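PDB 4A27: synaptic vesicle membrane protein VAT-1 homolog-like from Homo sapiens, which belongs to the quinone oxidoreductase branch of the zinc-containing alcohol dehydrogenase family and is probably an oxidoreductase. Local coordinates for residues D113-S116 against F117-A121; Q157-A160 against Q161-T165. All coordinates share one frame; numbering follows the deposited sequence.

Interaction 1 of 2, residues D113-S116 against F117-A121; sequences DDMS and FSEAA
F117 follows directly on S116 and opens a short helix; its ring makes a cation-pi contact with R87 and packs on I71. One residue on, S118 OG lies 3.3 Å from S116 OG. E119 meets S116 twice. Its backbone N donates to S116 OG at 3.2 Å and an angle of 166°, nearly straight; the serine oxygen is placed for this by a chi1 of 68°, which sets it between its own N and carbonyl carbon. The glutamate chain runs back so that OE1 meets S116 N in a long, weak bond of 3.5 Å. The carboxylate has firmer partners outside: OE1 bonds to Y304, and OE2 forms a salt bridge with K310. An alanine in place of S116 would probably leave E119 N without its capping acceptor and the first turn less firmly fixed. A120 N then donates to S116 O (3.1 Å), the first i to i+4 bond, while A120 CB sits 3.8 Å from M115 SD, and M115 CG lies against E119 CB. Reciprocal side-chain-to-backbone contacts between S116 and E119 define a capping box, here starting helix 117-121 after strand 108-110.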
ATOM      1  N   ASP A 113       9.147   2.701  33.477  1.00 63.43           N
ATOM      2  CA  ASP A 113       9.598   3.565  34.583  1.00 59.51           C
ATOM      3  C   ASP A 113      10.586   4.640  34.119  1.00 60.07           C
ATOM      4  O   ASP A 113      10.635   5.727  34.683  1.00 60.33           O
ATOM      5  CB  ASP A 113      10.252   2.711  35.697  1.00 69.27           C
ATOM      6  CG  ASP A 113       9.262   1.733  36.382  1.00 71.55           C
ATOM      7  OD1 ASP A 113       8.022   1.926  36.299  1.00 56.90           O
ATOM      8  OD2 ASP A 113       9.729   0.765  37.011  1.00 68.79           O
ATOM      9  N   ASP A 114      11.356   4.338  33.081  1.00 55.71           N
ATOM     10  CA  ASP A 114      12.343   5.264  32.531  1.00 57.72           C
ATOM     11  C   ASP A 114      11.710   6.447  31.785  1.00 50.10           C
ATOM     12  O   ASP A 114      12.382   7.434  31.530  1.00 52.63           O
ATOM     13  CB  ASP A 114      13.256   4.528  31.539  1.00 63.48           C
ATOM     14  CG  ASP A 114      14.368   3.774  32.212  1.00 95.60           C
ATOM     15  OD1 ASP A 114      14.349   3.640  33.456  1.00105.42           O
ATOM     16  OD2 ASP A 114      15.269   3.310  31.481  1.00105.25           O
ATOM     17  N   MET A 115      10.450   6.301  31.386  1.00 58.55           N
ATOM     18  CA  MET A 115       9.791   7.291  30.557  1.00 61.83           C
ATOM     19  C   MET A 115       9.064   8.345  31.418  1.00 54.79           C
ATOM     20  O   MET A 115       8.205   8.008  32.200  1.00 47.58           O
ATOM     21  CB  MET A 115       8.827   6.582  29.595  1.00 47.69           C
ATOM     22  CG  MET A 115       8.169   7.524  28.593  1.00 49.50           C
ATOM     23  SD  MET A 115       6.982   6.680  27.495  1.00 44.77           S
ATOM     24  CE  MET A 115       8.188   5.906  26.406  1.00 45.50           C
ATOM     25  N   SER A 116       9.406   9.623  31.250  1.00 46.58           N
ATOM     26  CA  SER A 116       8.833  10.690  32.044  1.00 40.96           C
ATOM     27  C   SER A 116       7.421  10.945  31.522  1.00 43.15           C
ATOM     28  O   SER A 116       7.078  10.457  30.426  1.00 40.28           O
ATOM     29  CB  SER A 116       9.635  11.975  31.864  1.00 40.94           C
ATOM     30  OG  SER A 116       9.451  12.438  30.548  1.00 45.69           O
ATOM     31  N   PHE A 117       6.610  11.670  32.290  1.00 36.10           N
ATOM     32  CA  PHE A 117       5.216  11.936  31.866  1.00 44.03           C
ATOM     33  C   PHE A 117       5.155  12.822  30.627  1.00 40.72           C
ATOM     34  O   PHE A 117       4.266  12.638  29.782  1.00 44.01           O
ATOM     35  CB  PHE A 117       4.372  12.562  32.986  1.00 47.30           C
ATOM     36  CG  PHE A 117       4.115  11.623  34.129  1.00 52.67           C
ATOM     37  CD1 PHE A 117       3.264  10.540  33.966  1.00 47.43           C
ATOM     38  CD2 PHE A 117       4.757  11.794  35.343  1.00 59.16           C
ATOM     39  CE1 PHE A 117       3.030   9.653  35.009  1.00 55.41           C
ATOM     40  CE2 PHE A 117       4.543  10.902  36.383  1.00 47.73           C
ATOM     41  CZ  PHE A 117       3.675   9.833  36.212  1.00 48.05           C
ATOM     42  N   SER A 118       6.075  13.789  30.523  1.00 39.65           N
ATOM     43  CA  SER A 118       6.120  14.685  29.364  1.00 39.62           C
ATOM     44  C   SER A 118       6.504  13.908  28.086  1.00 44.40           C
ATOM     45  O   SER A 118       5.876  14.063  27.060  1.00 34.92           O
ATOM     46  CB  SER A 118       7.048  15.889  29.593  1.00 43.48           C
ATOM     47  OG  SER A 118       8.369  15.468  29.830  1.00 54.35           O
ATOM     48  N   GLU A 119       7.508  13.046  28.141  1.00 36.74           N
ATOM     49  CA  GLU A 119       7.801  12.149  27.005  1.00 41.25           C
ATOM     50  C   GLU A 119       6.607  11.294  26.585  1.00 42.64           C
ATOM     51  O   GLU A 119       6.394  11.064  25.382  1.00 33.60           O
ATOM     52  CB  GLU A 119       8.912  11.170  27.365  1.00 49.14           C
ATOM     53  CG  GLU A 119      10.284  11.595  27.001  1.00 59.92           C
ATOM     54  CD  GLU A 119      11.312  10.491  27.275  1.00 56.00           C
ATOM     55  OE1 GLU A 119      11.346   9.940  28.395  1.00 83.46           O
ATOM     56  OE2 GLU A 119      12.089  10.182  26.369  1.00 62.29           O
ATOM     57  N   ALA A 120       5.902  10.740  27.591  1.00 33.80           N
ATOM     58  CA  ALA A 120       4.818   9.818  27.368  1.00 34.08           C
ATOM     59  C   ALA A 120       3.636  10.476  26.646  1.00 37.08           C
ATOM     60  O   ALA A 120       3.017   9.841  25.800  1.00 35.44           O
ATOM     61  CB  ALA A 120       4.324   9.154  28.730  1.00 37.02           C
ATOM     62  N   ALA A 121       3.354  11.736  26.969  1.00 34.36           N
ATOM     63  CA  ALA A 121       2.269  12.485  26.314  1.00 35.29           C
ATOM     64  C   ALA A 121       2.686  12.891  24.936  1.00 31.61           C
ATOM     65  O   ALA A 121       1.887  13.409  24.183  1.00 38.20           O
ATOM     66  CB  ALA A 121       1.914  13.765  27.112  1.00 30.18           C
TER

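Interaction 2 of 2, residues Q157-A160 against Q161-T165; sequences QAVA and QLCST
Q161 packs back over the preceding turn, onto the carbonyl oxygen of Q157, which also accepts from Q161 N at 3.1 Å. From Q161 CB, 3.6 Å from Q157 O, the chain passes to CG, which comes closer to that same oxygen, at 3.3 Å; a chi1 of -70° turns CG away from its own carbonyl carbon and beside the backbone N. Beyond CG the chain is extended, and CD lies 3.9 Å from Q157 O. At the amide end the two branches part: Q161 NE2 donates to a water at 2.9 Å, while OE1 accepts from the backbone N of K310. The same water approaches Q157 OE1 at 2.4 Å, unusually short, so the bridge between the two glutamines is doubtful in detail. Q157 NE2 is held separately, by A151 O and S186 OG.

The backbone repeats the i to i+4 pattern. C163 N to V159 O is the shortest and straightest of these bonds (2.9 Å, 167°), whereas S164 N to A160 O is weak. Beyond it, two hydroxyls bond back to carbonyls three residues earlier: S164 OG donates to Q161 O, and T165 OG1 reaches L162 O in the carbonyl plane, on a lone pair; L162 O also accepts from T165 N. With V159 and C163 against strand 145-148 and A158 and L162 against helix 124-137, this is the C-terminal part of the helix in a beta-alpha-beta unit of the Rossmann-like domain.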
ATOM      1  N   GLN A 157       9.784  13.792  12.939  1.00 31.17           N
ATOM      2  CA  GLN A 157      10.903  13.240  13.681  1.00 32.45           C
ATOM      3  C   GLN A 157      10.669  11.772  14.062  1.00 30.89           C
ATOM      4  O   GLN A 157      11.633  10.985  14.109  1.00 33.68           O
ATOM      5  CB  GLN A 157      11.163  14.070  14.946  1.00 36.15           C
ATOM      6  CG  GLN A 157      11.827  15.409  14.667  1.00 40.11           C
ATOM      7  CD  GLN A 157      13.266  15.240  14.229  1.00 43.77           C
ATOM      8  OE1 GLN A 157      14.118  14.906  15.052  1.00 36.02           O
ATOM      9  NE2 GLN A 157      13.544  15.444  12.916  1.00 36.68           N
ATOM     10  N   ALA A 158       9.424  11.404  14.382  1.00 31.97           N
ATOM     11  CA  ALA A 158       9.109  10.002  14.657  1.00 35.88           C
ATOM     12  C   ALA A 158       9.376   9.148  13.407  1.00 33.67           C
ATOM     13  O   ALA A 158       9.928   8.047  13.497  1.00 29.66           O
ATOM     14  CB  ALA A 158       7.636   9.843  15.159  1.00 32.08           C
ATOM     15  N   VAL A 159       9.004   9.648  12.237  1.00 28.21           N
ATOM     16  CA  VAL A 159       9.277   8.952  10.968  1.00 29.42           C
ATOM     17  C   VAL A 159      10.813   8.740  10.751  1.00 28.94           C
ATOM     18  O   VAL A 159      11.267   7.626  10.413  1.00 33.12           O
ATOM     19  CB  VAL A 159       8.631   9.695   9.753  1.00 32.08           C
ATOM     20  CG1 VAL A 159       9.160   9.210   8.380  1.00 30.87           C
ATOM     21  CG2 VAL A 159       7.052   9.615   9.733  1.00 34.66           C
ATOM     22  N   ALA A 160      11.623   9.773  11.011  1.00 36.64           N
ATOM     23  CA  ALA A 160      13.100   9.672  10.787  1.00 32.83           C
ATOM     24  C   ALA A 160      13.695   8.634  11.701  1.00 36.18           C
ATOM     25  O   ALA A 160      14.510   7.856  11.292  1.00 34.55           O
ATOM     26  CB  ALA A 160      13.803  11.008  10.997  1.00 32.45           C
ATOM     27  N   GLN A 161      13.256   8.597  12.946  1.00 37.63           N
ATOM     28  CA  GLN A 161      13.831   7.671  13.910  1.00 34.34           C
ATOM     29  C   GLN A 161      13.453   6.233  13.539  1.00 40.43           C
ATOM     30  O   GLN A 161      14.254   5.333  13.687  1.00 40.18           O
ATOM     31  CB  GLN A 161      13.299   7.978  15.321  1.00 35.55           C
ATOM     32  CG  GLN A 161      13.845   9.274  15.878  1.00 38.34           C
ATOM     33  CD  GLN A 161      13.380   9.554  17.269  1.00 37.84           C
ATOM     34  OE1 GLN A 161      13.015   8.630  18.000  1.00 37.34           O
ATOM     35  NE2 GLN A 161      13.441  10.824  17.684  1.00 34.88           N
ATOM     36  N   LEU A 162      12.200   6.017  13.117  1.00 32.99           N
ATOM     37  CA  LEU A 162      11.766   4.679  12.768  1.00 35.63           C
ATOM     38  C   LEU A 162      12.425   4.174  11.483  1.00 34.93           C
ATOM     39  O   LEU A 162      12.759   2.996  11.394  1.00 33.94           O
ATOM     40  CB  LEU A 162      10.237   4.581  12.652  1.00 31.43           C
ATOM     41  CG  LEU A 162       9.484   4.653  13.943  1.00 30.97           C
ATOM     42  CD1 LEU A 162       7.970   4.905  13.685  1.00 30.64           C
ATOM     43  CD2 LEU A 162       9.779   3.314  14.699  1.00 34.42           C
ATOM     44  N   CYS A 163      12.617   5.051  10.494  1.00 38.50           N
ATOM     45  CA  CYS A 163      13.370   4.663   9.286  1.00 35.56           C
ATOM     46  C   CYS A 163      14.785   4.139   9.652  1.00 44.56           C
ATOM     47  O   CYS A 163      15.290   3.202   9.020  1.00 37.72           O
ATOM     48  CB  CYS A 163      13.507   5.824   8.322  1.00 34.10           C
ATOM     49  SG  CYS A 163      11.942   6.255   7.475  1.00 35.33           S
ATOM     50  N   SER A 164      15.404   4.733  10.671  1.00 37.36           N
ATOM     51  CA  SER A 164      16.749   4.336  11.067  1.00 44.53           C
ATOM     52  C   SER A 164      16.788   2.952  11.710  1.00 45.53           C
ATOM     53  O   SER A 164      17.868   2.401  11.875  1.00 54.00           O
ATOM     54  CB  SER A 164      17.401   5.378  11.994  1.00 47.54           C
ATOM     55  OG  SER A 164      16.863   5.329  13.305  1.00 53.76           O
ATOM     56  N   THR A 165      15.637   2.388  12.062  1.00 42.39           N
ATOM     57  CA  THR A 165      15.593   0.994  12.575  1.00 42.00           C
ATOM     58  C   THR A 165      15.592  -0.051  11.457  1.00 47.82           C
ATOM     59  O   THR A 165      15.744  -1.242  11.727  1.00 47.86           O
ATOM     60  CB  THR A 165      14.366   0.722  13.503  1.00 44.75           C
ATOM     61  OG1 THR A 165      13.129   0.926  12.781  1.00 38.38           O
ATOM     62  CG2 THR A 165      14.401   1.624  14.771  1.00 45.62           C
TER
HETATM   63  O   HOH W   1      14.836  12.788  16.021  1.00 46.98           O

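Interaction 1 precedes interaction 2 in the chain, and helix 124-137 and strand 145-148 come between them. Their centres are 19 Å apart and their nearest atoms about 9 Å, so they do not touch. One residue nevertheless joins them: K310 gives its side-chain NZ to E119 in interaction 1 and its backbone N to Q161 in interaction 2, a second-hand link between the capped helix start at 113-121 and the Rossmann-like helix at 157-165. Helix 290-305 serves both as well, through Y304 on E119 and through L300 and L303 on L162. No ligand or metal atom takes part in either contact; on the geometry given, both are local packing, at a helix start and along a helix.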